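PDB 2GB7: R.Ecl18kI from Enterobacter cloacae, which recognises the double-stranded DNA sequence 5'-CCNGG-3' and cleaves it ahead of the first C, acting as a type II restriction endonuclease. Local coordinates for residues Ile137-Ile145 / Ile155-Val166; Arg174-Leu185 / Ile201-Asp210. The protein carries 1 engineered substitution. One frame throughout, in Å; residues are numbered along the deposited sequence.

Contact 1. Residues Ile137-Ile145 / Ile155-Val166. With nucleotides of chain B.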
loop_
_atom_site.group_PDB
_atom_site.type_symbol
_atom_site.label_atom_id
_atom_site.label_comp_id
_atom_site.label_asym_id
_atom_site.label_seq_id
_atom_site.Cartn_x
_atom_site.Cartn_y
_atom_site.Cartn_z
ATOM N N ILE F 137 -17.090 8.806 -24.804
ATOM C CA ILE F 137 -16.426 10.003 -24.297
ATOM C C ILE F 137 -14.951 9.889 -24.674
ATOM O O ILE F 137 -14.365 8.857 -24.463
ATOM C CB ILE F 137 -16.653 10.136 -22.780
ATOM C CG1 ILE F 137 -18.141 10.394 -22.503
ATOM C CG2 ILE F 137 -15.797 11.267 -22.166
ATOM C CD1 ILE F 137 -18.547 10.315 -21.036
ATOM N N PRO F 138 -14.366 10.970 -25.250
ATOM C CA PRO F 138 -12.939 10.919 -25.626
ATOM C C PRO F 138 -12.060 10.930 -24.410
ATOM O O PRO F 138 -12.160 11.850 -23.611
ATOM C CB PRO F 138 -12.734 12.218 -26.407
ATOM C CG PRO F 138 -13.817 13.162 -25.918
ATOM C CD PRO F 138 -14.998 12.255 -25.571
ATOM N N VAL F 139 -11.221 9.903 -24.286
ATOM C CA VAL F 139 -10.224 9.826 -23.233
ATOM C C VAL F 139 -8.916 9.279 -23.773
ATOM O O VAL F 139 -8.878 8.448 -24.709
ATOM C CB VAL F 139 -10.651 8.958 -22.026
ATOM C CG1 VAL F 139 -11.870 9.550 -21.326
ATOM C CG2 VAL F 139 -10.890 7.469 -22.465
ATOM N N ASP F 140 -7.841 9.787 -23.197
ATOM C CA ASP F 140 -6.558 9.149 -23.313
ATOM C C ASP F 140 -6.339 8.337 -22.065
ATOM O O ASP F 140 -6.698 8.751 -20.957
ATOM C CB ASP F 140 -5.423 10.158 -23.480
ATOM C CG ASP F 140 -5.337 10.715 -24.893
ATOM O OD1 ASP F 140 -6.118 10.281 -25.771
ATOM O OD2 ASP F 140 -4.511 11.628 -25.132
ATOM N N VAL F 141 -5.732 7.177 -22.261
ATOM C CA VAL F 141 -5.461 6.258 -21.191
ATOM C C VAL F 141 -3.961 6.349 -20.917
ATOM O O VAL F 141 -3.142 5.986 -21.759
ATOM C CB VAL F 141 -5.842 4.826 -21.598
ATOM C CG1 VAL F 141 -5.558 3.828 -20.458
ATOM C CG2 VAL F 141 -7.299 4.783 -22.046
ATOM N N GLN F 142 -3.602 6.874 -19.752
ATOM C CA GLN F 142 -2.190 7.072 -19.407
ATOM C C GLN F 142 -1.291 5.824 -19.547
ATOM O O GLN F 142 -0.116 5.943 -19.894
ATOM C CB GLN F 142 -2.072 7.870 -18.106
ATOM C CG GLN F 142 -2.424 9.353 -18.284
ATOM C CD GLN F 142 -1.242 10.215 -18.713
ATOM O OE1 GLN F 142 -1.290 11.439 -18.598
ATOM N NE2 GLN F 142 -0.182 9.585 -19.215
ATOM N N GLY F 143 -1.828 4.637 -19.301
ATOM C CA GLY F 143 -1.034 3.425 -19.489
ATOM C C GLY F 143 -0.801 3.016 -20.938
ATOM O O GLY F 143 -0.209 1.960 -21.195
ATOM N N ALA F 144 -1.250 3.849 -21.880
ATOM C CA ALA F 144 -1.309 3.471 -23.291
ATOM C C ALA F 144 -0.581 4.410 -24.256
ATOM O O ALA F 144 -0.442 4.087 -25.436
ATOM C CB ALA F 144 -2.768 3.292 -23.725
ATOM N N ILE F 145 -0.145 5.575 -23.778
ATOM C CA ILE F 145 0.456 6.584 -24.657
ATOM C C ILE F 145 1.995 6.549 -24.651
ATOM O O ILE F 145 2.609 5.555 -24.242
ATOM C CB ILE F 145 -0.050 8.014 -24.325
ATOM C CG1 ILE F 145 -1.582 8.065 -24.352
ATOM C CG2 ILE F 145 0.541 9.038 -25.302
ATOM C CD1 ILE F 145 -2.167 9.263 -23.643
ATOM N N ILE F 155 1.175 15.412 -15.842
ATOM C CA ILE F 155 0.047 14.644 -15.338
ATOM C C ILE F 155 0.589 13.566 -14.408
ATOM O O ILE F 155 1.510 12.830 -14.774
ATOM C CB ILE F 155 -0.771 14.006 -16.497
ATOM C CG1 ILE F 155 -1.660 15.047 -17.179
ATOM C CG2 ILE F 155 -1.638 12.875 -15.998
ATOM C CD1 ILE F 155 -2.066 14.669 -18.592
ATOM N N GLY F 156 0.025 13.462 -13.210
ATOM C CA GLY F 156 0.492 12.450 -12.250
ATOM C C GLY F 156 0.317 11.041 -12.776
ATOM O O GLY F 156 -0.636 10.778 -13.505
ATOM N N LYS F 157 1.213 10.119 -12.403
ATOM C CA LYS F 157 1.095 8.743 -12.895
ATOM C C LYS F 157 -0.122 8.019 -12.287
ATOM O O LYS F 157 -0.540 6.962 -12.774
ATOM C CB LYS F 157 2.401 7.952 -12.708
ATOM C CG LYS F 157 3.636 8.584 -13.381
ATOM C CD LYS F 157 3.389 8.925 -14.864
ATOM C CE LYS F 157 4.642 9.493 -15.535
ATOM N NZ LYS F 157 4.330 10.031 -16.898
ATOM N N LEU F 158 -0.753 8.619 -11.280
ATOM C CA LEU F 158 -1.946 8.007 -10.670
ATOM C C LEU F 158 -3.255 8.458 -11.411
ATOM O O LEU F 158 -4.340 7.949 -11.125
ATOM C CB LEU F 158 -1.871 8.262 -9.151
ATOM C CG LEU F 158 -2.987 8.969 -8.389
ATOM C CD1 LEU F 158 -2.589 9.167 -6.933
ATOM C CD2 LEU F 158 -3.355 10.286 -9.033
ATOM N N VAL F 159 -3.117 9.375 -12.357
ATOM C CA VAL F 159 -4.268 9.707 -13.202
ATOM C C VAL F 159 -4.365 8.605 -14.222
ATOM O O VAL F 159 -3.355 8.261 -14.865
ATOM C CB VAL F 159 -4.044 10.991 -13.959
ATOM C CG1 VAL F 159 -5.219 11.203 -14.972
ATOM C CG2 VAL F 159 -3.886 12.145 -12.989
ATOM N N ASP F 160 -5.546 8.008 -14.330
ATOM C CA ASP F 160 -5.781 6.903 -15.259
ATOM C C ASP F 160 -6.357 7.348 -16.591
ATOM O O ASP F 160 -5.968 6.821 -17.633
ATOM C CB ASP F 160 -6.726 5.918 -14.622
ATOM C CG ASP F 160 -6.083 5.225 -13.446
ATOM O OD1 ASP F 160 -4.885 4.807 -13.552
ATOM O OD2 ASP F 160 -6.728 5.153 -12.388
ATOM N N LEU F 161 -7.305 8.283 -16.536
ATOM C CA LEU F 161 -7.999 8.754 -17.742
ATOM C C LEU F 161 -7.999 10.258 -17.813
ATOM O O LEU F 161 -8.195 10.926 -16.808
ATOM C CB LEU F 161 -9.443 8.295 -17.720
ATOM C CG LEU F 161 -9.629 6.783 -17.625
ATOM C CD1 LEU F 161 -11.035 6.408 -17.274
ATOM C CD2 LEU F 161 -9.138 6.075 -18.896
ATOM N N VAL F 162 -7.771 10.769 -19.016
ATOM C CA VAL F 162 -7.723 12.195 -19.262
ATOM C C VAL F 162 -8.707 12.516 -20.392
ATOM O O VAL F 162 -8.539 12.040 -21.514
ATOM C CB VAL F 162 -6.335 12.619 -19.732
ATOM C CG1 VAL F 162 -6.287 14.134 -19.986
ATOM C CG2 VAL F 162 -5.219 12.177 -18.726
ATOM N N MET F 163 -9.716 13.315 -20.092
ATOM C CA MET F 163 -10.749 13.680 -21.071
ATOM C C MET F 163 -10.487 15.141 -21.439
ATOM O O MET F 163 -10.506 16.007 -20.559
ATOM C CB MET F 163 -12.119 13.542 -20.394
ATOM C CG MET F 163 -13.351 13.531 -21.279
ATOM S SD MET F 163 -13.590 15.066 -22.221
ATOM C CE MET F 163 -13.894 16.233 -20.911
ATOM N N PRO F 164 -10.342 15.449 -22.743
ATOM C CA PRO F 164 -10.439 14.567 -23.914
ATOM C C PRO F 164 -9.146 13.922 -24.341
ATOM O O PRO F 164 -9.142 13.007 -25.189
ATOM C CB PRO F 164 -10.945 15.525 -24.998
ATOM C CG PRO F 164 -10.166 16.829 -24.678
ATOM C CD PRO F 164 -10.177 16.866 -23.136
ATOM N N GLY F 165 -8.023 14.384 -23.811
ATOM C CA GLY F 165 -6.780 13.792 -24.226
ATOM C C GLY F 165 -5.650 14.534 -23.578
ATOM O O GLY F 165 -5.838 15.668 -23.113
ATOM N N VAL F 166 -4.479 13.898 -23.559
ATOM C CA VAL F 166 -3.274 14.545 -23.002
ATOM C C VAL F 166 -2.813 15.792 -23.777
ATOM O O VAL F 166 -2.363 16.748 -23.168
ATOM C CB VAL F 166 -2.091 13.553 -22.805
ATOM C CG1 VAL F 166 -2.485 12.498 -21.782
ATOM C CG2 VAL F 166 -1.688 12.887 -24.118
ATOM P P DC B 2 4.823 6.316 -9.427
ATOM O OP1 DC B 2 4.965 7.563 -10.221
ATOM O OP2 DC B 2 5.329 6.270 -8.033
ATOM O "O5'" DC B 2 3.285 5.913 -9.420
ATOM C "C5'" DC B 2 2.635 5.583 -10.641
ATOM C "C4'" DC B 2 1.744 4.379 -10.460
ATOM O "O4'" DC B 2 2.516 3.155 -10.377
ATOM C "C3'" DC B 2 0.850 4.409 -9.225
ATOM O "O3'" DC B 2 -0.442 3.979 -9.625
ATOM C "C2'" DC B 2 1.489 3.386 -8.299
ATOM C "C1'" DC B 2 2.048 2.378 -9.291
ATOM N N1 DC B 2 3.171 1.560 -8.796
ATOM C C2 DC B 2 3.077 0.162 -8.886
ATOM O O2 DC B 2 2.071 -0.342 -9.410
ATOM N N3 DC B 2 4.087 -0.602 -8.409
ATOM C C4 DC B 2 5.163 -0.022 -7.871
ATOM N N4 DC B 2 6.134 -0.811 -7.407
ATOM C C5 DC B 2 5.292 1.396 -7.783
ATOM C C6 DC B 2 4.281 2.141 -8.252
#

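Contact 2. Residues Arg174-Leu185 / Ile201-Asp210. With nucleotides of chain B.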
loop_
_atom_site.group_PDB
_atom_site.type_symbol
_atom_site.label_atom_id
_atom_site.label_comp_id
_atom_site.label_asym_id
_atom_site.label_seq_id
_atom_site.Cartn_x
_atom_site.Cartn_y
_atom_site.Cartn_z
ATOM N N ARG F 174 -8.534 23.716 -18.905
ATOM C CA ARG F 174 -9.936 24.108 -18.935
ATOM C C ARG F 174 -10.809 23.091 -19.708
ATOM O O ARG F 174 -10.419 22.595 -20.773
ATOM C CB ARG F 174 -10.049 25.504 -19.544
ATOM C CG ARG F 174 -11.456 26.066 -19.615
ATOM C CD ARG F 174 -11.397 27.571 -19.873
ATOM N NE ARG F 174 -12.710 28.188 -19.632
ATOM C CZ ARG F 174 -13.079 28.718 -18.462
ATOM N NH1 ARG F 174 -12.254 28.726 -17.429
ATOM N NH2 ARG F 174 -14.276 29.249 -18.331
ATOM N N ASN F 175 -11.980 22.781 -19.146
ATOM C CA ASN F 175 -12.950 21.867 -19.749
ATOM C C ASN F 175 -12.450 20.445 -19.904
ATOM O O ASN F 175 -12.979 19.704 -20.722
ATOM C CB ASN F 175 -13.495 22.400 -21.084
ATOM C CG ASN F 175 -14.349 23.652 -20.900
ATOM O OD1 ASN F 175 -15.086 23.760 -19.924
ATOM N ND2 ASN F 175 -14.252 24.606 -21.830
ATOM N N THR F 176 -11.446 20.074 -19.096
ATOM C CA THR F 176 -10.987 18.692 -19.061
ATOM C C THR F 176 -11.493 17.965 -17.805
ATOM O O THR F 176 -12.037 18.577 -16.841
ATOM C CB THR F 176 -9.444 18.570 -19.146
ATOM O OG1 THR F 176 -8.874 19.154 -17.971
ATOM C CG2 THR F 176 -8.869 19.285 -20.412
ATOM N N MET F 177 -11.318 16.651 -17.814
ATOM C CA MET F 177 -11.668 15.867 -16.620
ATOM C C MET F 177 -10.572 14.840 -16.427
ATOM O O MET F 177 -10.118 14.232 -17.402
ATOM C CB MET F 177 -13.021 15.152 -16.778
ATOM C CG MET F 177 -13.294 14.263 -15.587
ATOM S SD MET F 177 -14.917 13.480 -15.687
ATOM C CE MET F 177 -15.859 14.927 -15.798
ATOM N N LEU F 178 -10.119 14.675 -15.179
ATOM C CA LEU F 178 -9.133 13.669 -14.833
ATOM C C LEU F 178 -9.732 12.715 -13.843
ATOM O O LEU F 178 -10.390 13.136 -12.896
ATOM C CB LEU F 178 -7.904 14.302 -14.158
ATOM C CG LEU F 178 -7.170 15.368 -14.982
ATOM C CD1 LEU F 178 -6.012 15.892 -14.172
ATOM C CD2 LEU F 178 -6.702 14.811 -16.306
ATOM N N ILE F 179 -9.473 11.441 -14.074
ATOM C CA ILE F 179 -9.987 10.372 -13.216
ATOM C C ILE F 179 -8.869 9.469 -12.722
ATOM O O ILE F 179 -8.077 8.962 -13.531
ATOM C CB ILE F 179 -11.031 9.514 -13.961
ATOM C CG1 ILE F 179 -12.155 10.400 -14.518
ATOM C CG2 ILE F 179 -11.571 8.395 -13.036
ATOM C CD1 ILE F 179 -13.025 9.698 -15.585
ATOM N N SER F 180 -8.825 9.291 -11.405
ATOM C CA SER F 180 -7.945 8.295 -10.732
ATOM C C SER F 180 -8.837 7.209 -10.131
ATOM O O SER F 180 -10.054 7.418 -9.981
ATOM C CB SER F 180 -7.158 8.965 -9.593
ATOM O OG SER F 180 -6.323 7.995 -8.933
ATOM N N ALA F 181 -8.259 6.036 -9.864
ATOM C CA ALA F 181 -9.085 4.962 -9.324
ATOM C C ALA F 181 -8.269 4.186 -8.287
ATOM O O ALA F 181 -7.101 3.949 -8.512
ATOM C CB ALA F 181 -9.476 4.055 -10.428
ATOM N N LYS F 182 -8.912 3.838 -7.174
ATOM C CA LYS F 182 -8.344 3.015 -6.126
ATOM C C LYS F 182 -9.468 2.135 -5.646
ATOM O O LYS F 182 -10.478 2.656 -5.206
ATOM C CB LYS F 182 -7.848 3.897 -4.962
ATOM C CG LYS F 182 -6.601 4.694 -5.337
ATOM C CD LYS F 182 -6.063 5.451 -4.136
ATOM C CE LYS F 182 -4.834 6.296 -4.553
ATOM N NZ LYS F 182 -3.759 5.479 -5.209
ATOM N N THR F 183 -9.308 0.814 -5.721
ATOM C CA THR F 183 -10.396 -0.077 -5.338
ATOM C C THR F 183 -10.780 0.124 -3.875
ATOM O O THR F 183 -11.968 0.165 -3.544
ATOM C CB THR F 183 -10.022 -1.546 -5.597
ATOM O OG1 THR F 183 -8.775 -1.838 -4.952
ATOM C CG2 THR F 183 -9.934 -1.811 -7.096
ATOM N N THR F 184 -9.760 0.213 -3.006
ATOM C CA THR F 184 -9.926 0.592 -1.593
ATOM C C THR F 184 -8.971 1.738 -1.346
ATOM O O THR F 184 -8.001 1.903 -2.104
ATOM C CB THR F 184 -9.580 -0.550 -0.617
ATOM O OG1 THR F 184 -8.309 -1.118 -0.958
ATOM C CG2 THR F 184 -10.661 -1.649 -0.654
ATOM N N LEU F 185 -9.263 2.529 -0.323
ATOM C CA LEU F 185 -8.492 3.742 0.001
ATOM C C LEU F 185 -7.444 3.555 1.068
ATOM O O LEU F 185 -6.346 4.103 0.934
ATOM C CB LEU F 185 -9.410 4.906 0.409
ATOM C CG LEU F 185 -10.417 5.332 -0.656
ATOM C CD1 LEU F 185 -11.127 6.674 -0.294
ATOM C CD2 LEU F 185 -9.749 5.494 -2.026
ATOM N N ILE F 201 -3.336 20.419 -10.645
ATOM C CA ILE F 201 -4.614 19.890 -11.100
ATOM C C ILE F 201 -5.755 20.693 -10.471
ATOM O O ILE F 201 -5.727 21.027 -9.291
ATOM C CB ILE F 201 -4.685 18.382 -10.796
ATOM C CG1 ILE F 201 -3.847 17.676 -11.841
ATOM C CG2 ILE F 201 -6.125 17.897 -10.825
ATOM C CD1 ILE F 201 -3.489 16.258 -11.432
ATOM N N ARG F 202 -6.732 21.088 -11.298
ATOM C CA ARG F 202 -7.852 21.876 -10.812
ATOM C C ARG F 202 -8.756 21.034 -9.890
ATOM O O ARG F 202 -9.113 21.443 -8.800
ATOM C CB ARG F 202 -8.681 22.372 -11.998
ATOM C CG ARG F 202 -9.841 23.268 -11.574
ATOM C CD ARG F 202 -10.718 23.674 -12.776
ATOM N NE ARG F 202 -11.293 22.481 -13.414
ATOM C CZ ARG F 202 -10.848 21.921 -14.542
ATOM N NH1 ARG F 202 -9.830 22.450 -15.215
ATOM N NH2 ARG F 202 -11.438 20.819 -14.999
ATOM N N GLU F 203 -9.069 19.830 -10.345
ATOM C CA GLU F 203 -9.898 18.914 -9.591
ATOM C C GLU F 203 -9.646 17.529 -10.141
ATOM O O GLU F 203 -9.325 17.359 -11.321
ATOM C CB GLU F 203 -11.374 19.260 -9.735
ATOM C CG GLU F 203 -11.857 19.257 -11.169
ATOM C CD GLU F 203 -13.190 19.964 -11.327
ATOM O OE1 GLU F 203 -14.168 19.515 -10.653
ATOM O OE2 GLU F 203 -13.262 20.946 -12.132
ATOM N N MET F 204 -9.762 16.527 -9.290
ATOM C CA MET F 204 -9.609 15.142 -9.740
ATOM C C MET F 204 -10.747 14.316 -9.176
ATOM O O MET F 204 -11.137 14.452 -8.003
ATOM C CB MET F 204 -8.249 14.533 -9.327
ATOM C CG MET F 204 -7.746 13.346 -10.228
ATOM S SD MET F 204 -6.263 12.577 -9.630
ATOM C CE MET F 204 -5.277 13.991 -9.155
ATOM N N TYR F 205 -11.240 13.429 -10.008
ATOM C CA TYR F 205 -12.268 12.490 -9.544
ATOM C C TYR F 205 -11.528 11.241 -9.134
ATOM O O TYR F 205 -10.689 10.749 -9.889
ATOM C CB TYR F 205 -13.215 12.162 -10.683
ATOM C CG TYR F 205 -14.063 13.381 -11.038
ATOM C CD1 TYR F 205 -15.364 13.478 -10.584
ATOM C CD2 TYR F 205 -13.508 14.433 -11.764
ATOM C CE1 TYR F 205 -16.145 14.595 -10.879
ATOM C CE2 TYR F 205 -14.238 15.561 -12.021
ATOM C CZ TYR F 205 -15.569 15.627 -11.590
ATOM O OH TYR F 205 -16.332 16.734 -11.893
ATOM N N LEU F 206 -11.868 10.724 -7.954
ATOM C CA LEU F 206 -11.225 9.529 -7.377
ATOM C C LEU F 206 -12.264 8.445 -7.272
ATOM O O LEU F 206 -13.109 8.453 -6.360
ATOM C CB LEU F 206 -10.642 9.848 -6.006
ATOM C CG LEU F 206 -10.087 8.642 -5.230
ATOM C CD1 LEU F 206 -9.009 8.007 -6.085
ATOM C CD2 LEU F 206 -9.539 9.043 -3.824
ATOM N N ALA F 207 -12.231 7.548 -8.244
ATOM C CA ALA F 207 -13.206 6.452 -8.291
ATOM C C ALA F 207 -12.819 5.383 -7.289
ATOM O O ALA F 207 -11.663 4.966 -7.274
ATOM C CB ALA F 207 -13.201 5.841 -9.661
ATOM N N THR F 208 -13.787 4.861 -6.526
ATOM C CA THR F 208 -13.451 3.793 -5.546
ATOM C C THR F 208 -14.615 2.877 -5.299
ATOM O O THR F 208 -15.744 3.237 -5.582
ATOM C CB THR F 208 -12.974 4.399 -4.172
ATOM O OG1 THR F 208 -12.431 3.364 -3.333
ATOM C CG2 THR F 208 -14.124 5.064 -3.431
ATOM N N LEU F 209 -14.325 1.668 -4.805
ATOM C CA LEU F 209 -15.359 0.754 -4.357
ATOM C C LEU F 209 -15.442 0.681 -2.833
ATOM O O LEU F 209 -16.280 -0.038 -2.286
ATOM C CB LEU F 209 -15.090 -0.642 -4.941
ATOM C CG LEU F 209 -15.217 -0.646 -6.462
ATOM C CD1 LEU F 209 -14.931 -1.986 -7.067
ATOM C CD2 LEU F 209 -16.599 -0.137 -6.930
ATOM N N ASP F 210 -14.559 1.421 -2.160
ATOM C CA ASP F 210 -14.411 1.415 -0.714
ATOM C C ASP F 210 -15.686 1.890 -0.040
ATOM O O ASP F 210 -16.240 2.901 -0.437
ATOM C CB ASP F 210 -13.271 2.369 -0.328
ATOM C CG ASP F 210 -12.710 2.094 1.058
ATOM O OD1 ASP F 210 -13.474 1.899 2.018
ATOM O OD2 ASP F 210 -11.494 2.043 1.182
ATOM P P DC B 4 -5.544 0.175 -6.479
ATOM O OP1 DC B 4 -6.943 0.113 -6.968
ATOM O OP2 DC B 4 -5.015 1.442 -5.902
ATOM O "O5'" DC B 4 -5.321 -0.975 -5.399
ATOM C "C5'" DC B 4 -5.595 -2.331 -5.717
ATOM C "C4'" DC B 4 -5.233 -3.217 -4.549
ATOM O "O4'" DC B 4 -3.800 -3.167 -4.348
ATOM C "C3'" DC B 4 -5.872 -2.816 -3.218
ATOM O "O3'" DC B 4 -6.239 -3.985 -2.478
ATOM C "C2'" DC B 4 -4.752 -2.086 -2.498
ATOM C "C1'" DC B 4 -3.511 -2.802 -3.008
ATOM N N1 DC B 4 -2.307 -1.958 -3.017
ATOM C C2 DC B 4 -1.105 -2.468 -2.493
ATOM O O2 DC B 4 -1.059 -3.648 -2.116
ATOM N N3 DC B 4 -0.026 -1.659 -2.418
ATOM C C4 DC B 4 -0.105 -0.393 -2.849
ATOM N N4 DC B 4 0.973 0.387 -2.697
ATOM C C5 DC B 4 -1.294 0.131 -3.437
ATOM C C6 DC B 4 -2.360 -0.680 -3.500
ATOM P P DT B 5 -7.749 -4.513 -2.534
ATOM O OP1 DT B 5 -8.643 -3.335 -2.639
ATOM O OP2 DT B 5 -7.926 -5.468 -1.412
ATOM O "O5'" DT B 5 -7.833 -5.317 -3.909
ATOM C "C5'" DT B 5 -7.152 -6.563 -4.088
ATOM C "C4'" DT B 5 -7.955 -7.683 -3.466
ATOM O "O4'" DT B 5 -9.315 -7.679 -3.969
ATOM C "C3'" DT B 5 -7.422 -9.103 -3.685
ATOM O "O3'" DT B 5 -7.495 -9.813 -2.444
ATOM C "C2'" DT B 5 -8.429 -9.705 -4.657
ATOM C "C1'" DT B 5 -9.702 -9.019 -4.201
ATOM N N1 DT B 5 -10.850 -9.015 -5.130
ATOM C C2 DT B 5 -12.088 -9.308 -4.599
ATOM O O2 DT B 5 -12.255 -9.595 -3.424
ATOM N N3 DT B 5 -13.121 -9.259 -5.497
ATOM C C4 DT B 5 -13.042 -8.962 -6.844
ATOM O O4 DT B 5 -14.063 -8.943 -7.527
ATOM C C5 DT B 5 -11.709 -8.685 -7.338
ATOM C C7 DT B 5 -11.521 -8.373 -8.788
ATOM C C6 DT B 5 -10.694 -8.724 -6.465
HETATM O O HOH W 1 -10.710 17.099 -13.624
#

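Contact 1. Residues Ile137-Ile145 / Ile155-Val166
Asp140 pairs with Val162, and Val141 with Leu161, in a short antiparallel ladder of the PDDEXK-type nuclease sheet. Asp140 and Val162 form the hydrogen-bonded pair; Asp140 N reaches Val162 O at 2.9 Å. At the Ile137 end, Ile137 CG2 presses to 3.4 Å from Met163 CG, closer than usual for two carbons, while Pro138 O takes a CA-H...O contact from Pro164 CA at 3.2 Å. Pro164 follows a cis peptide bond, and its CB meets Pro138 CG.

At the other end Gln142 is closely packed too. Its N reaches Asp160 O at 3.2 Å, coming in 37° above the carbonyl plane, and its side chain bends at chi2 (-87°), carrying OE1 to the aliphatic branches of Ile155 and Val166. The loose, solvent side is at exposed Lys157, which lays its CB against C5' of DC2 of chain B.

Between these ends sits the buried Asp140 carboxylate. Val166 N, starting helix 166-171, meets OD2 at 2.8 Å from above the carboxylate plane (45° out of it). OD2 is also hydrogen-bonded to Ser278 OG; OD1 makes a salt bridge to Arg299 and a hydrogen bond to Gln282. So many donors would be expected to stabilise the negative charge while holding strand, helix start and C-terminal helices together.

Contact 2. Residues Arg174-Leu185 / Ile201-Asp210
Tyr205, on the second strand of a parallel beta-alpha-beta crossover with connecting helix 191-199, carries Met177 SD over one ring face, 4.5 Å from the ring centroid, a Met-aromatic contact; at the ring edge, in plane, lies Leu178 O. The Met177 chain starts anti to the backbone N (chi1 175°), which lays CG over the CD2 side of the same face. The other flat group, the Arg202 guanidinium, sits at the end where the strands begin. It is met edge-on by Thr176 O in a weak bond from NH2 and by Glu203 OE2, which forms a salt bridge with NE at 2.8 Å.

Backbone bonds alternate along the strands, from Tyr205 N to Leu178 O as far as Lys182 N to Ala207 O. Near their start a water bridges Leu178 N and Glu203 O. On the face bearing Ser180 and Leu206, Met204 SD rests on Ser180 CB at 3.7 Å.

Past the ladder, Thr208 OG1 accepts Asp210 N, which makes an ST turn, and donates to Lys182 O across the contact. Asp210 OD2 takes Leu185 N at 2.7 Å on its anti lone pair. At the DNA, Thr183 N binds OP1 of DC4 of chain B, while Thr183 OG1 and Thr184 OG1 both reach OP1 of DT5 of chain B, each at 2.8 Å.

The chain leaves long helix 102-134, runs through strand 140-141 and turns back into strand 161-163; contact 1 closes this loop, part of which, 146-153, is not modelled. Helix 166-171 then leads to strand 177-181, and contact 2 closes the second excursion, through helix 191-199 to strand 204-207. The two closures follow in series, neither enclosing nor crossing the other. They meet in the sheet, where 161-163 and 177-181 are antiparallel neighbours: Asp160 N and Ile179 O are probably hydrogen-bonded, as are Met163 N and Met177 O. A classic beta bulge sets Asp160 and Leu161 against Ile179. Together the contacts span four consecutive strands, from the edge strand 140-141 to 204-207, the second strand of the parallel half.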